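PDB 2RAU: putative esterase from Sulfolobus solfataricus P2, which probably acts as a lipase or esterase of the alpha/beta-hydrolase kind and binds calcium. Local coordinates for residues 41-46 / 65-70; 121-126 / 154-159; 113-118 / 273-278; 117-122 / 204-209. One frame throughout, in Å; residues are numbered along the deposited sequence. Where two conformers were deposited one is given.

Interaction 1: 41-46 / 65-70; sequences HKVNLI and QLVTIS
Strand 37-45 and the last turn of helix 63-68 come closest at Val-43 and Val-67, whose CA atoms stand 7.9 Å apart, and no hydrogen bond joins the two backbones. Val-67 reaches the strand with both methyl groups. Its CG1 meets CG2 of Val-43 at 3.7 Å, the two side chains sliding past each other in opposite directions, while CG2 of Val-67 lies 4.0 Å from that same Val-43 methyl. A chi1 of 179° turns CG1 of Val-43 anti to the backbone N and thereby puts CG2, the branch that touches, anti to the carbonyl carbon. CG2 of Val-67 also borders His-41, 4.1 Å from its CB, and approaches the imidazole obliquely. The polar ends of that ring are engaged elsewhere: NE2 of His-41 bonds Asp-100 and ND1 bonds Glu-23, so the valine meets an imidazole already fixed in its rotation. Helix 85-91 adds Val-86, Leu-87 and Ala-90 around Val-43. The contact itself is therefore purely van der Waals: three buried residues let the helix rest on the strand through methyl groups, beside a histidine whose two acidic partners would favour a protonated, positively charged ring.

Interaction 2: 121-126 / 154-159; sequences WGWSTW and GGIAAL
Helix 123-141 begins just after Gly-122, its N-cap residue, and its first turn faces the early turns of helix 153-169, with no backbone hydrogen bond between them. Trp-123 spans the gap with the six-membered part of its indole. CZ3 of Trp-123 reaches CA of Ala-157 at 3.7 Å and CB of Ala-157 at 3.9 Å, the alanine standing at the ring edge, near its plane. Two atoms along the rim, past CH2, which also lies against CA of Ala-157, CZ2 of Trp-123 touches CG2 of Ile-156 at 4.0 Å, where the two side chains cross at about a right angle. With CG anti to the carbonyl carbon (chi1 -81°), the indole leans out from its own helix and brings this rim to the other. Phe-153 and Phe-288 also pack against the Trp-123 ring, the latter edge-to-face. With an alanine here, Ile-156 and Ala-157 would probably lose their aromatic partner and a gap would open between the helices. The small side chain of Ala-157 lets the indole edge come right up to the helix backbone. Such packing of helices beside the central sheet is consistent with an alpha/beta-hydrolase fold; Gly-154 belongs to a GxSxG sequence consistent with a nucleophile elbow, its sharp strand-to-helix turn.

Interaction 3: 113-118 / 273-278; sequences RQLSFT and DPYWPY
Leu-115 and Tyr-275 make the main apolar contact between the 3-10 segment 113-118 and strand 275-277. CD2 of Leu-115 lies 4.2 Å from CD2 of Tyr-275, and the side chains cross at about a right angle. The other leucine methyl, CD1, sits over one face of the phenol ring, offset toward its rim and 4.3 Å above the plane. CB of Pro-274 covers the opposite face, so the ring is held between a proline and a leucine. Tyr-275 has CG anti to the carbonyl carbon (chi1 -56°), which swings its ring toward Leu-115. A second patch joins Thr-118 and Pro-277, whose CA atoms are 6.1 Å apart: carbonyl O of Thr-118 lies 4.1 Å from CB of Pro-277, a packing contact only. No hydrogen bond crosses this contact. Within the 3-10 segment, the carbonyl O of Leu-115 is gripped twice by Thr-118, at 2.7 Å by OG1, which arrives nearly in line with the C=O bond (165°), and at 2.9 Å by the backbone N. This fixes the threonine hydroxyl on its own segment. The segment belongs to the connection from strand 94-100 to helix 123-141. Strand 275-277 pairs antiparallel with strand 207-209, whose Val-207 touches Leu-115, Thr-118 and Tyr-275; Val-106 also packs on Leu-115, and helix 278-282 follows directly.

Interaction 4: 117-122 / 204-209; sequences FTANWG and GIYVIP
Carbonyl O of Thr-118 is gripped twice: by N of Trp-121 at 3.0 Å, closing a type I beta turn from Thr-118 to Trp-121, and by a water at 2.8 Å that also donates to O of Tyr-206 at 2.9 Å. The water is the polar link between the segments, since no direct hydrogen bond joins them. Beside it, OG1 of Thr-118, whose proton goes to Leu-115, lies 3.2 Å from CB of Tyr-206 and 3.7 Å from CG1 of Val-207. That oxygen stands between the backbone N and the carbonyl carbon (chi1 75°), which leaves CG2 of Thr-118 to approach the Val-207 methyl CG1 at 4.2 Å. Ala-119 meets the tyrosine ring itself: its CB is 3.8 Å from CE1 and slightly farther from CD1 of Tyr-206, coming in obliquely. The far end of the phenol is fixed by a hydrogen bond between its OH group and Glu-201. Replacing Tyr-206 by an alanine would probably leave the methyl of Ala-119 without its ring neighbour and Glu-201 without its hydroxyl partner. Tyr-206 lies between helix 197-203 and strand 207-209, and its backbone bonds to Tyr-278 at the start of helix 278-282. Met-200 of helix 197-203 touches both Ala-119 and Tyr-206, while the 117-122 segment runs on into helix 123-141.

In the fold
Interaction 1 comes first along the chain and stands apart, its centre about 22 to 28 Å from the others; it packs helix 63-68 on strand 37-45 of the large mixed sheet. Interactions 3 and 4 lie only about 4 Å apart between centres, share Phe-117 and Thr-118, and reach neighbouring strands, 275-277 and 207-209, of a separate two-stranded sheet. Interaction 2, centred about 15 to 16 Å from both, shares Trp-121 and Gly-122 with interaction 4 and touches interaction 3 where Trp-126 packs on Trp-276 and Pro-277. The continuous run 113-126 thus connects the small sheet to helices 123-141 and 153-169, the latter following the probable nucleophile elbow.

Interaction 1: 41-46 / 65-70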
loop_
_atom_site.group_PDB
_atom_site.type_symbol
_atom_site.label_atom_id
_atom_site.label_comp_id
_atom_site.label_asym_id
_atom_site.label_seq_id
_atom_site.Cartn_x
_atom_site.Cartn_y
_atom_site.Cartn_z
ATOM N N HIS A 41 -11.116 0.177 6.262
ATOM C CA HIS A 41 -11.213 1.537 6.809
ATOM C C HIS A 41 -11.940 2.398 5.835
ATOM O O HIS A 41 -11.735 2.297 4.667
ATOM C CB HIS A 41 -9.827 2.184 7.036
ATOM C CG HIS A 41 -8.925 1.404 7.959
ATOM N ND1 HIS A 41 -8.387 1.946 9.109
ATOM C CD2 HIS A 41 -8.440 0.146 7.873
ATOM C CE1 HIS A 41 -7.648 1.030 9.717
ATOM N NE2 HIS A 41 -7.645 -0.068 8.978
ATOM N N LYS A 42 -12.803 3.260 6.345
ATOM C CA LYS A 42 -13.445 4.295 5.554
ATOM C C LYS A 42 -13.045 5.648 6.159
ATOM O O LYS A 42 -13.029 5.818 7.393
ATOM C CB LYS A 42 -14.974 4.164 5.605
ATOM C CG LYS A 42 -15.736 5.176 4.739
ATOM C CD LYS A 42 -17.208 5.086 4.973
ATOM C CE LYS A 42 -17.995 6.046 4.111
ATOM N NZ LYS A 42 -19.425 5.811 4.333
ATOM N N VAL A 43 -12.706 6.592 5.291
ATOM C CA VAL A 43 -12.451 7.965 5.712
ATOM C C VAL A 43 -13.335 8.915 4.907
ATOM O O VAL A 43 -13.436 8.809 3.701
ATOM C CB VAL A 43 -10.953 8.352 5.550
ATOM C CG1 VAL A 43 -10.650 9.836 5.981
ATOM C CG2 VAL A 43 -10.045 7.323 6.314
ATOM N N ASN A 44 -13.951 9.857 5.611
ATOM C CA ASN A 44 -14.759 10.895 4.986
ATOM C C ASN A 44 -14.777 12.126 5.862
ATOM O O ASN A 44 -14.443 12.080 7.036
ATOM C CB ASN A 44 -16.194 10.425 4.639
ATOM C CG ASN A 44 -16.972 9.851 5.832
ATOM O OD1 ASN A 44 -17.013 8.653 6.017
ATOM N ND2 ASN A 44 -17.573 10.694 6.611
ATOM N N LEU A 45 -15.209 13.217 5.269
ATOM C CA LEU A 45 -15.447 14.455 5.964
ATOM C C LEU A 45 -16.608 14.302 6.919
ATOM O O LEU A 45 -17.537 13.537 6.651
ATOM C CB LEU A 45 -15.857 15.522 4.950
ATOM C CG LEU A 45 -14.841 16.359 4.235
ATOM C CD1 LEU A 45 -15.584 17.226 3.228
ATOM C CD2 LEU A 45 -14.047 17.248 5.208
ATOM N N ILE A 46 -16.554 15.020 8.039
ATOM C CA ILE A 46 -17.650 15.085 8.982
ATOM C C ILE A 46 -18.868 15.501 8.158
ATOM O O ILE A 46 -18.801 16.392 7.304
ATOM C CB ILE A 46 -17.420 16.120 10.119
ATOM C CG1 ILE A 46 -16.396 15.641 11.132
ATOM C CG2 ILE A 46 -18.692 16.350 10.910
ATOM C CD1 ILE A 46 -16.078 16.724 12.150
ATOM N N GLN A 65 -1.920 1.920 8.010
ATOM C CA GLN A 65 -0.784 2.731 7.643
ATOM C C GLN A 65 -1.195 3.881 6.749
ATOM O O GLN A 65 -0.715 5.003 6.937
ATOM C CB GLN A 65 0.298 1.913 6.961
ATOM C CG GLN A 65 1.607 2.670 6.827
ATOM C CD GLN A 65 2.671 1.873 6.167
ATOM O OE1 GLN A 65 2.444 1.169 5.173
ATOM N NE2 GLN A 65 3.876 1.973 6.721
ATOM N N LEU A 66 -2.091 3.595 5.801
ATOM C CA LEU A 66 -2.545 4.583 4.819
ATOM C C LEU A 66 -3.395 5.694 5.361
ATOM O O LEU A 66 -3.527 6.742 4.725
ATOM C CB LEU A 66 -3.236 3.895 3.648
ATOM C CG LEU A 66 -2.382 3.542 2.434
ATOM C CD1 LEU A 66 -0.946 3.099 2.695
ATOM C CD2 LEU A 66 -3.066 2.702 1.439
ATOM N N VAL A 67 -3.968 5.475 6.541
ATOM C CA VAL A 67 -4.798 6.477 7.190
ATOM C C VAL A 67 -4.028 7.163 8.313
ATOM O O VAL A 67 -3.952 8.361 8.360
ATOM C CB VAL A 67 -6.122 5.849 7.803
ATOM C CG1 VAL A 67 -7.034 6.917 8.490
ATOM C CG2 VAL A 67 -6.889 4.984 6.777
ATOM N N THR A 68 -3.481 6.386 9.236
ATOM C CA THR A 68 -2.878 6.969 10.409
ATOM C C THR A 68 -1.369 6.705 10.611
ATOM O O THR A 68 -0.799 7.130 11.625
ATOM C CB THR A 68 -3.664 6.576 11.703
ATOM O OG1 THR A 68 -3.796 5.168 11.749
ATOM C CG2 THR A 68 -5.069 7.226 11.772
ATOM N N ILE A 69 -0.699 6.072 9.649
ATOM C CA ILE A 69 0.739 5.853 9.733
ATOM C C ILE A 69 1.061 5.187 11.071
ATOM O O ILE A 69 1.965 5.595 11.811
ATOM C CB ILE A 69 1.564 7.153 9.487
ATOM C CG1 ILE A 69 0.828 8.069 8.450
ATOM C CG2 ILE A 69 2.970 6.823 8.931
ATOM C CD1 ILE A 69 1.522 9.388 8.146
ATOM N N SER A 70 0.273 4.149 11.349
ATOM C CA SER A 70 0.344 3.398 12.573
ATOM C C SER A 70 0.205 1.893 12.326
ATOM O O SER A 70 -0.197 1.461 11.219
ATOM C CB SER A 70 -0.727 3.947 13.518
ATOM O OG SER A 70 -2.076 3.746 13.088
#

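Interaction 2: 121-126 / 154-159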
loop_
_atom_site.group_PDB
_atom_site.type_symbol
_atom_site.label_atom_id
_atom_site.label_comp_id
_atom_site.label_asym_id
_atom_site.label_seq_id
_atom_site.Cartn_x
_atom_site.Cartn_y
_atom_site.Cartn_z
ATOM N N TRP A 121 -1.532 -18.065 1.206
ATOM C CA TRP A 121 -1.842 -16.636 1.040
ATOM C C TRP A 121 -1.335 -16.152 -0.311
ATOM O O TRP A 121 -0.370 -15.397 -0.387
ATOM C CB TRP A 121 -1.211 -15.853 2.181
ATOM C CG TRP A 121 -1.956 -15.965 3.484
ATOM C CD1 TRP A 121 -2.944 -16.853 3.805
ATOM C CD2 TRP A 121 -1.707 -15.195 4.656
ATOM N NE1 TRP A 121 -3.351 -16.642 5.101
ATOM C CE2 TRP A 121 -2.598 -15.634 5.644
ATOM C CE3 TRP A 121 -0.836 -14.149 4.951
ATOM C CZ2 TRP A 121 -2.657 -15.058 6.899
ATOM C CZ3 TRP A 121 -0.872 -13.585 6.218
ATOM C CH2 TRP A 121 -1.778 -14.038 7.169
ATOM N N GLY A 122 -2.011 -16.619 -1.356
ATOM C CA GLY A 122 -1.726 -16.308 -2.743
ATOM C C GLY A 122 -2.768 -15.391 -3.335
ATOM O O GLY A 122 -3.542 -14.773 -2.627
ATOM N N TRP A 123 -2.808 -15.348 -4.655
ATOM C CA TRP A 123 -3.681 -14.451 -5.389
ATOM C C TRP A 123 -5.163 -14.733 -5.213
ATOM O O TRP A 123 -5.968 -13.815 -5.108
ATOM C CB TRP A 123 -3.296 -14.449 -6.891
ATOM C CG TRP A 123 -2.162 -13.579 -7.120
ATOM C CD1 TRP A 123 -0.874 -13.936 -7.455
ATOM C CD2 TRP A 123 -2.144 -12.173 -6.916
ATOM N NE1 TRP A 123 -0.087 -12.823 -7.528
ATOM C CE2 TRP A 123 -0.846 -11.725 -7.186
ATOM C CE3 TRP A 123 -3.122 -11.237 -6.575
ATOM C CZ2 TRP A 123 -0.499 -10.373 -7.132
ATOM C CZ3 TRP A 123 -2.765 -9.909 -6.475
ATOM C CH2 TRP A 123 -1.482 -9.481 -6.782
ATOM N N SER A 124 -5.575 -15.989 -5.211
ATOM C CA SER A 124 -7.010 -16.241 -5.007
ATOM C C SER A 124 -7.451 -15.776 -3.605
ATOM O O SER A 124 -8.543 -15.219 -3.438
ATOM C CB SER A 124 -7.405 -17.697 -5.329
ATOM O OG SER A 124 -6.783 -18.580 -4.454
ATOM N N THR A 125 -6.596 -15.938 -2.609
ATOM C CA THR A 125 -6.904 -15.437 -1.274
ATOM C C THR A 125 -7.024 -13.916 -1.253
ATOM O O THR A 125 -8.012 -13.377 -0.775
ATOM C CB THR A 125 -5.865 -15.943 -0.231
ATOM O OG1 THR A 125 -5.939 -17.371 -0.175
ATOM C CG2 THR A 125 -6.103 -15.330 1.166
ATOM N N TRP A 126 -6.008 -13.230 -1.753
ATOM C CA TRP A 126 -5.971 -11.769 -1.772
ATOM C C TRP A 126 -7.133 -11.208 -2.588
ATOM O O TRP A 126 -7.769 -10.273 -2.149
ATOM C CB TRP A 126 -4.606 -11.267 -2.326
ATOM C CG TRP A 126 -3.703 -10.649 -1.292
ATOM C CD1 TRP A 126 -3.149 -9.383 -1.327
ATOM C CD2 TRP A 126 -3.276 -11.227 -0.044
ATOM N NE1 TRP A 126 -2.400 -9.168 -0.190
ATOM C CE2 TRP A 126 -2.441 -10.279 0.597
ATOM C CE3 TRP A 126 -3.495 -12.462 0.581
ATOM C CZ2 TRP A 126 -1.869 -10.508 1.829
ATOM C CZ3 TRP A 126 -2.924 -12.684 1.813
ATOM C CH2 TRP A 126 -2.116 -11.736 2.407
ATOM N N GLY A 154 0.074 -3.139 -4.521
ATOM C CA GLY A 154 -1.359 -2.864 -4.628
ATOM C C GLY A 154 -1.811 -2.478 -6.009
ATOM O O GLY A 154 -2.977 -2.659 -6.347
ATOM N N GLY A 155 -0.917 -1.920 -6.816
ATOM C CA GLY A 155 -1.224 -1.634 -8.223
ATOM C C GLY A 155 -1.362 -2.890 -9.082
ATOM O O GLY A 155 -2.249 -2.980 -9.926
ATOM N N ILE A 156 -0.494 -3.874 -8.831
ATOM C CA ILE A 156 -0.598 -5.197 -9.448
ATOM C C ILE A 156 -1.909 -5.854 -8.999
ATOM O O ILE A 156 -2.626 -6.422 -9.807
ATOM C CB ILE A 156 0.618 -6.136 -9.077
ATOM C CG1 ILE A 156 1.956 -5.529 -9.549
ATOM C CG2 ILE A 156 0.474 -7.464 -9.759
ATOM C CD1 ILE A 156 3.263 -6.112 -8.900
ATOM N N ALA A 157 -2.198 -5.799 -7.706
ATOM C CA ALA A 157 -3.448 -6.329 -7.159
ATOM C C ALA A 157 -4.663 -5.661 -7.838
ATOM O O ALA A 157 -5.620 -6.353 -8.199
ATOM C CB ALA A 157 -3.490 -6.153 -5.650
ATOM N N ALA A 158 -4.613 -4.342 -8.024
ATOM C CA ALA A 158 -5.716 -3.592 -8.654
ATOM C C ALA A 158 -5.954 -4.064 -10.087
ATOM O O ALA A 158 -7.116 -4.252 -10.532
ATOM C CB ALA A 158 -5.432 -2.122 -8.633
ATOM N N LEU A 159 -4.862 -4.261 -10.821
ATOM C CA LEU A 159 -4.949 -4.732 -12.185
ATOM C C LEU A 159 -5.444 -6.169 -12.275
ATOM O O LEU A 159 -6.257 -6.493 -13.154
ATOM C CB LEU A 159 -3.594 -4.602 -12.884
ATOM C CG LEU A 159 -3.476 -3.368 -13.780
ATOM C CD1 LEU A 159 -2.027 -2.921 -13.927
ATOM C CD2 LEU A 159 -4.147 -3.674 -15.131
#

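Interaction 3: 113-118 / 273-278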
loop_
_atom_site.group_PDB
_atom_site.type_symbol
_atom_site.label_atom_id
_atom_site.label_comp_id
_atom_site.label_asym_id
_atom_site.label_seq_id
_atom_site.Cartn_x
_atom_site.Cartn_y
_atom_site.Cartn_z
ATOM N N ARG A 113 8.409 -22.163 10.851
ATOM C CA ARG A 113 7.217 -22.911 10.506
ATOM C C ARG A 113 5.970 -22.499 11.261
ATOM O O ARG A 113 4.885 -22.953 10.948
ATOM C CB ARG A 113 7.433 -24.400 10.653
ATOM C CG ARG A 113 8.439 -24.927 9.661
ATOM C CD ARG A 113 8.595 -26.450 9.760
ATOM N NE ARG A 113 9.631 -26.876 8.827
ATOM C CZ ARG A 113 9.442 -27.074 7.530
ATOM N NH1 ARG A 113 8.240 -26.919 7.001
ATOM N NH2 ARG A 113 10.469 -27.417 6.768
ATOM N N GLN A 114 6.120 -21.622 12.252
ATOM C CA GLN A 114 4.939 -21.063 12.924
ATOM C C GLN A 114 4.120 -20.202 11.972
ATOM O O GLN A 114 2.952 -19.889 12.260
ATOM C CB GLN A 114 5.352 -20.209 14.098
ATOM C CG GLN A 114 6.077 -20.940 15.216
ATOM C CD GLN A 114 6.498 -19.988 16.340
ATOM O OE1 GLN A 114 7.052 -18.899 16.125
ATOM N NE2 GLN A 114 6.260 -20.412 17.535
ATOM N N LEU A 115 4.723 -19.847 10.844
ATOM C CA LEU A 115 4.080 -19.040 9.816
ATOM C C LEU A 115 3.526 -19.870 8.625
ATOM O O LEU A 115 3.140 -19.307 7.578
ATOM C CB LEU A 115 5.091 -17.993 9.343
ATOM C CG LEU A 115 5.392 -16.912 10.429
ATOM C CD1 LEU A 115 6.774 -16.393 10.332
ATOM C CD2 LEU A 115 4.365 -15.774 10.451
ATOM N N SER A 116 3.419 -21.185 8.813
ATOM C CA SER A 116 2.975 -22.092 7.743
ATOM C C SER A 116 1.516 -21.838 7.361
ATOM O O SER A 116 1.120 -22.157 6.251
ATOM C CB SER A 116 3.229 -23.544 8.157
ATOM O OG SER A 116 2.371 -23.898 9.228
ATOM N N PHE A 117 0.745 -21.167 8.245
ATOM C CA PHE A 117 -0.617 -20.773 7.952
ATOM C C PHE A 117 -0.684 -19.750 6.799
ATOM O O PHE A 117 -1.769 -19.508 6.247
ATOM C CB PHE A 117 -1.345 -20.244 9.197
ATOM C CG PHE A 117 -0.787 -18.975 9.749
ATOM C CD1 PHE A 117 -1.186 -17.733 9.259
ATOM C CD2 PHE A 117 0.132 -19.010 10.790
ATOM C CE1 PHE A 117 -0.634 -16.549 9.778
ATOM C CE2 PHE A 117 0.666 -17.855 11.308
ATOM C CZ PHE A 117 0.302 -16.608 10.800
ATOM N N THR A 118 0.456 -19.144 6.459
ATOM C CA THR A 118 0.547 -18.232 5.318
ATOM C C THR A 118 0.857 -18.944 3.973
ATOM O O THR A 118 0.905 -18.291 2.921
ATOM C CB THR A 118 1.599 -17.150 5.540
ATOM O OG1 THR A 118 2.906 -17.705 5.378
ATOM C CG2 THR A 118 1.458 -16.479 6.897
ATOM N N ASP A 273 3.796 -3.693 8.474
ATOM C CA ASP A 273 3.625 -5.038 9.004
ATOM C C ASP A 273 4.973 -5.778 8.948
ATOM O O ASP A 273 5.816 -5.475 8.138
ATOM C CB ASP A 273 2.595 -5.829 8.191
ATOM C CG ASP A 273 1.160 -5.348 8.400
ATOM O OD1 ASP A 273 0.799 -5.054 9.560
ATOM O OD2 ASP A 273 0.364 -5.431 7.422
ATOM N N PRO A 274 5.182 -6.756 9.837
ATOM C CA PRO A 274 6.473 -7.442 9.864
ATOM C C PRO A 274 6.783 -8.389 8.709
ATOM O O PRO A 274 7.938 -8.647 8.416
ATOM C CB PRO A 274 6.394 -8.257 11.170
ATOM C CG PRO A 274 4.908 -8.390 11.443
ATOM C CD PRO A 274 4.293 -7.165 10.932
ATOM N N TYR A 275 5.743 -8.975 8.132
ATOM C CA TYR A 275 5.885 -10.082 7.192
ATOM C C TYR A 275 4.924 -10.040 6.032
ATOM O O TYR A 275 3.799 -9.545 6.141
ATOM C CB TYR A 275 5.665 -11.405 7.907
ATOM C CG TYR A 275 6.541 -11.679 9.119
ATOM C CD1 TYR A 275 7.923 -11.806 8.972
ATOM C CD2 TYR A 275 5.990 -11.908 10.374
ATOM C CE1 TYR A 275 8.743 -12.091 10.072
ATOM C CE2 TYR A 275 6.788 -12.235 11.453
ATOM C CZ TYR A 275 8.164 -12.328 11.282
ATOM O OH TYR A 275 8.996 -12.651 12.317
ATOM N N TRP A 276 5.369 -10.640 4.933
ATOM C CA TRP A 276 4.612 -10.714 3.693
ATOM C C TRP A 276 4.747 -12.138 3.153
ATOM O O TRP A 276 5.810 -12.667 3.170
ATOM C CB TRP A 276 5.177 -9.746 2.674
ATOM C CG TRP A 276 4.356 -9.554 1.465
ATOM C CD1 TRP A 276 4.590 -10.064 0.209
ATOM C CD2 TRP A 276 3.148 -8.782 1.360
ATOM N NE1 TRP A 276 3.593 -9.650 -0.663
ATOM C CE2 TRP A 276 2.702 -8.864 0.022
ATOM C CE3 TRP A 276 2.408 -8.020 2.256
ATOM C CZ2 TRP A 276 1.555 -8.199 -0.429
ATOM C CZ3 TRP A 276 1.290 -7.357 1.800
ATOM C CH2 TRP A 276 0.874 -7.443 0.471
ATOM N N PRO A 277 3.643 -12.760 2.693
ATOM C CA PRO A 277 3.746 -14.123 2.227
ATOM C C PRO A 277 4.526 -14.276 0.936
ATOM O O PRO A 277 4.353 -13.508 -0.034
ATOM C CB PRO A 277 2.286 -14.536 2.039
ATOM C CG PRO A 277 1.605 -13.241 1.664
ATOM C CD PRO A 277 2.269 -12.232 2.572
ATOM N N TYR A 278 5.418 -15.252 0.934
ATOM C CA TYR A 278 6.101 -15.664 -0.303
ATOM C C TYR A 278 5.157 -16.134 -1.410
ATOM O O TYR A 278 5.482 -16.022 -2.590
ATOM C CB TYR A 278 7.144 -16.798 -0.036
ATOM C CG TYR A 278 8.568 -16.271 0.108
ATOM C CD1 TYR A 278 9.261 -15.784 -0.997
ATOM C CD2 TYR A 278 9.227 -16.284 1.331
ATOM C CE1 TYR A 278 10.565 -15.306 -0.884
ATOM C CE2 TYR A 278 10.508 -15.789 1.449
ATOM C CZ TYR A 278 11.175 -15.308 0.327
ATOM O OH TYR A 278 12.458 -14.796 0.426
#

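Interaction 4: 117-122 / 204-209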
loop_
_atom_site.group_PDB
_atom_site.type_symbol
_atom_site.label_atom_id
_atom_site.label_comp_id
_atom_site.label_asym_id
_atom_site.label_seq_id
_atom_site.Cartn_x
_atom_site.Cartn_y
_atom_site.Cartn_z
ATOM N N PHE A 117 0.745 -21.167 8.245
ATOM C CA PHE A 117 -0.617 -20.773 7.952
ATOM C C PHE A 117 -0.684 -19.750 6.799
ATOM O O PHE A 117 -1.769 -19.508 6.247
ATOM C CB PHE A 117 -1.345 -20.244 9.197
ATOM C CG PHE A 117 -0.787 -18.975 9.749
ATOM C CD1 PHE A 117 -1.186 -17.733 9.259
ATOM C CD2 PHE A 117 0.132 -19.010 10.790
ATOM C CE1 PHE A 117 -0.634 -16.549 9.778
ATOM C CE2 PHE A 117 0.666 -17.855 11.308
ATOM C CZ PHE A 117 0.302 -16.608 10.800
ATOM N N THR A 118 0.456 -19.144 6.459
ATOM C CA THR A 118 0.547 -18.232 5.318
ATOM C C THR A 118 0.857 -18.944 3.973
ATOM O O THR A 118 0.905 -18.291 2.921
ATOM C CB THR A 118 1.599 -17.150 5.540
ATOM O OG1 THR A 118 2.906 -17.705 5.378
ATOM C CG2 THR A 118 1.458 -16.479 6.897
ATOM N N ALA A 119 1.011 -20.270 3.983
ATOM C CA ALA A 119 1.424 -21.032 2.775
ATOM C C ALA A 119 0.444 -20.819 1.593
ATOM O O ALA A 119 0.855 -20.762 0.442
ATOM C CB ALA A 119 1.564 -22.510 3.116
ATOM N N ASN A 120 -0.844 -20.668 1.857
ATOM C CA ASN A 120 -1.826 -20.438 0.780
ATOM C C ASN A 120 -2.370 -19.007 0.793
ATOM O O ASN A 120 -3.533 -18.763 0.466
ATOM C CB ASN A 120 -2.968 -21.462 0.868
ATOM C CG ASN A 120 -2.471 -22.852 0.734
ATOM O OD1 ASN A 120 -2.077 -23.253 -0.348
ATOM N ND2 ASN A 120 -2.467 -23.607 1.830
ATOM N N TRP A 121 -1.532 -18.065 1.206
ATOM C CA TRP A 121 -1.842 -16.636 1.040
ATOM C C TRP A 121 -1.335 -16.152 -0.311
ATOM O O TRP A 121 -0.370 -15.397 -0.387
ATOM C CB TRP A 121 -1.211 -15.853 2.181
ATOM C CG TRP A 121 -1.956 -15.965 3.484
ATOM C CD1 TRP A 121 -2.944 -16.853 3.805
ATOM C CD2 TRP A 121 -1.707 -15.195 4.656
ATOM N NE1 TRP A 121 -3.351 -16.642 5.101
ATOM C CE2 TRP A 121 -2.598 -15.634 5.644
ATOM C CE3 TRP A 121 -0.836 -14.149 4.951
ATOM C CZ2 TRP A 121 -2.657 -15.058 6.899
ATOM C CZ3 TRP A 121 -0.872 -13.585 6.218
ATOM C CH2 TRP A 121 -1.778 -14.038 7.169
ATOM N N GLY A 122 -2.011 -16.619 -1.356
ATOM C CA GLY A 122 -1.726 -16.308 -2.743
ATOM C C GLY A 122 -2.768 -15.391 -3.335
ATOM O O GLY A 122 -3.542 -14.773 -2.627
ATOM N N GLY A 204 10.764 -24.442 5.157
ATOM C CA GLY A 204 9.990 -23.846 6.230
ATOM C C GLY A 204 10.152 -22.338 6.311
ATOM O O GLY A 204 10.310 -21.815 7.389
ATOM N N ILE A 205 10.138 -21.662 5.157
ATOM C CA ILE A 205 10.294 -20.211 5.064
ATOM C C ILE A 205 9.101 -19.765 4.267
ATOM O O ILE A 205 9.033 -20.061 3.079
ATOM C CB ILE A 205 11.595 -19.787 4.298
ATOM C CG1 ILE A 205 12.846 -20.339 5.007
ATOM C CG2 ILE A 205 11.695 -18.257 4.170
ATOM C CD1 ILE A 205 14.112 -20.180 4.198
ATOM N N TYR A 206 8.150 -19.107 4.930
ATOM C CA TYR A 206 6.865 -18.793 4.343
ATOM C C TYR A 206 6.657 -17.347 4.065
ATOM O O TYR A 206 5.762 -17.021 3.276
ATOM C CB TYR A 206 5.713 -19.327 5.222
ATOM C CG TYR A 206 5.707 -20.818 5.370
ATOM C CD1 TYR A 206 5.123 -21.630 4.382
ATOM C CD2 TYR A 206 6.278 -21.440 6.476
ATOM C CE1 TYR A 206 5.109 -22.979 4.493
ATOM C CE2 TYR A 206 6.299 -22.815 6.566
ATOM C CZ TYR A 206 5.714 -23.561 5.584
ATOM O OH TYR A 206 5.688 -24.904 5.707
ATOM N N VAL A 207 7.497 -16.494 4.657
ATOM C CA VAL A 207 7.326 -15.055 4.617
ATOM C C VAL A 207 8.634 -14.321 4.318
ATOM O O VAL A 207 9.715 -14.855 4.546
ATOM C CB VAL A 207 6.739 -14.510 5.938
ATOM C CG1 VAL A 207 5.295 -15.013 6.188
ATOM C CG2 VAL A 207 7.679 -14.812 7.131
ATOM N N ILE A 208 8.500 -13.097 3.803
ATOM C CA ILE A 208 9.580 -12.162 3.570
ATOM C C ILE A 208 9.453 -11.109 4.698
ATOM O O ILE A 208 8.407 -10.488 4.845
ATOM C CB ILE A 208 9.447 -11.399 2.219
ATOM C CG1 ILE A 208 9.173 -12.369 1.060
ATOM C CG2 ILE A 208 10.704 -10.490 1.989
ATOM C CD1 ILE A 208 8.493 -11.716 -0.154
ATOM N N PRO A 209 10.493 -10.934 5.505
ATOM C CA PRO A 209 10.424 -9.948 6.552
ATOM C C PRO A 209 10.721 -8.525 6.039
ATOM O O PRO A 209 11.561 -8.307 5.166
ATOM C CB PRO A 209 11.527 -10.384 7.497
ATOM C CG PRO A 209 12.532 -10.988 6.561
ATOM C CD PRO A 209 11.756 -11.687 5.549
HETATM O O HOH W 1 3.379 -17.542 1.771
#